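Local structure of ESAT-6/WXG100 secretion system protein (Streptococcus gallolyticus, 7JQE) at the interface of chains A and B. The protein is a membrane-bound subunit of the bacterial type VIIb secretion system, whose extracellular region probably pairs as an elongated dimer that supports export of toxins and other proteins. Numbering follows the deposited sequence. Chains: chain A/B, ESAT-6/WXG100 secretion system protein.

The interface of chains A and B. Residues chain A 273, 377, 384-386; chain B 384-386.
A:Ile384 and B:Ile384 point their side chains at each other tip to tip across the two-fold axis, and the pair forms the middle of an apolar patch where strand 382-392 of one copy meets its counterpart, with neighbouring strands contributing. Their delta-methyls are modelled too close together to be read literally, but the surrounding contacts define the packing. CD1 of A:Ile384 lies 3.6 Å from CG1 of B:Ile384, the twin contact having the same length, so each delta-methyl runs in against the CG1 methylene of its mate. In both copies CG1 stands opposite the carbonyl carbon (chi1 -50°), which sends the longer branch toward the partner isoleucine and turns the shorter branch, CG2, to a different neighbour. That neighbour is the selenomethionine at position 386: SE of A:Met386 sits 3.7 Å from CG2 of B:Ile384, the two side chains crossing at about a right angle, and SE of B:Met386 meets CG2 of A:Ile384 in the same way. A bend at the end of each selenomethionine (chi3 -69°) turns CE aside, leaving the selenium itself to make the contact.

Chain A adds further apolar contacts around B:Ile384. A:Leu377 comes in head-on, its CD2 methyl 3.4 Å from CD1 of B:Ile384, whereas A:Val273 runs alongside and places CG2 3.9 Å from CA of B:Ile384. B:Ile384 is thus wedged among side chains from three strands of chain A, 268-275, 369-379 and 382-392. The patch lies in the strand-rich domain at one end of the elongated two-chain assembly, whose two-fold pairing may be the biological one, far from the long helices at the opposite end that carry the first and last modelled residues.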
# COMPACT_ATOMS: atom_id res chain seq x y z
N VAL A 273 27.82 3.09 -66.35
CA VAL A 273 26.98 3.54 -67.45
C VAL A 273 27.66 3.18 -68.77
O VAL A 273 28.89 3.11 -68.86
CB VAL A 273 26.70 5.06 -67.37
CG1 VAL A 273 28.01 5.83 -67.31
CG2 VAL A 273 25.85 5.51 -68.54
N LEU A 377 24.33 14.11 -65.52
CA LEU A 377 25.26 13.35 -66.36
C LEU A 377 25.11 13.85 -67.79
O LEU A 377 24.05 13.67 -68.41
CB LEU A 377 25.00 11.85 -66.28
CG LEU A 377 25.87 10.98 -67.20
CD1 LEU A 377 27.33 11.05 -66.79
CD2 LEU A 377 25.38 9.54 -67.23
N ILE A 384 21.19 14.07 -68.47
CA ILE A 384 20.32 13.14 -67.76
C ILE A 384 20.44 13.43 -66.27
O ILE A 384 21.51 13.21 -65.68
CB ILE A 384 20.68 11.68 -68.08
CG1 ILE A 384 20.78 11.49 -69.60
CG2 ILE A 384 19.66 10.74 -67.46
CD1 ILE A 384 20.37 10.12 -70.08
N PRO A 385 19.39 13.93 -65.62
CA PRO A 385 19.47 14.17 -64.17
C PRO A 385 19.50 12.85 -63.41
O PRO A 385 18.85 11.88 -63.80
CB PRO A 385 18.19 14.95 -63.88
CG PRO A 385 17.22 14.44 -64.89
CD PRO A 385 18.04 14.21 -66.14
N MSE A 386 20.27 12.83 -62.33
CA MSE A 386 20.36 11.62 -61.51
C MSE A 386 20.39 11.95 -60.02
O MSE A 386 20.88 13.01 -59.62
CB MSE A 386 21.59 10.81 -61.90
CG MSE A 386 21.65 10.54 -63.39
SE MSE A 386 22.75 9.01 -63.87
CE MSE A 386 24.52 9.72 -63.43
N ILE B 384 21.71 4.55 -69.59
CA ILE B 384 21.96 5.21 -68.32
C ILE B 384 21.05 4.57 -67.27
O ILE B 384 19.82 4.72 -67.35
CB ILE B 384 21.73 6.72 -68.42
CG1 ILE B 384 22.48 7.28 -69.64
CG2 ILE B 384 22.16 7.41 -67.13
CD1 ILE B 384 22.98 8.69 -69.46
N PRO B 385 21.59 3.86 -66.29
CA PRO B 385 20.74 3.28 -65.24
C PRO B 385 20.19 4.37 -64.34
O PRO B 385 20.87 5.36 -64.05
CB PRO B 385 21.69 2.36 -64.48
CG PRO B 385 23.02 3.02 -64.63
CD PRO B 385 23.02 3.61 -66.02
N MSE B 386 18.95 4.19 -63.91
CA MSE B 386 18.33 5.17 -63.01
C MSE B 386 17.50 4.49 -61.93
O MSE B 386 16.95 3.41 -62.14
CB MSE B 386 17.47 6.14 -63.81
CG MSE B 386 18.23 6.77 -64.96
SE MSE B 386 17.47 8.44 -65.59
CE MSE B 386 15.81 7.78 -66.40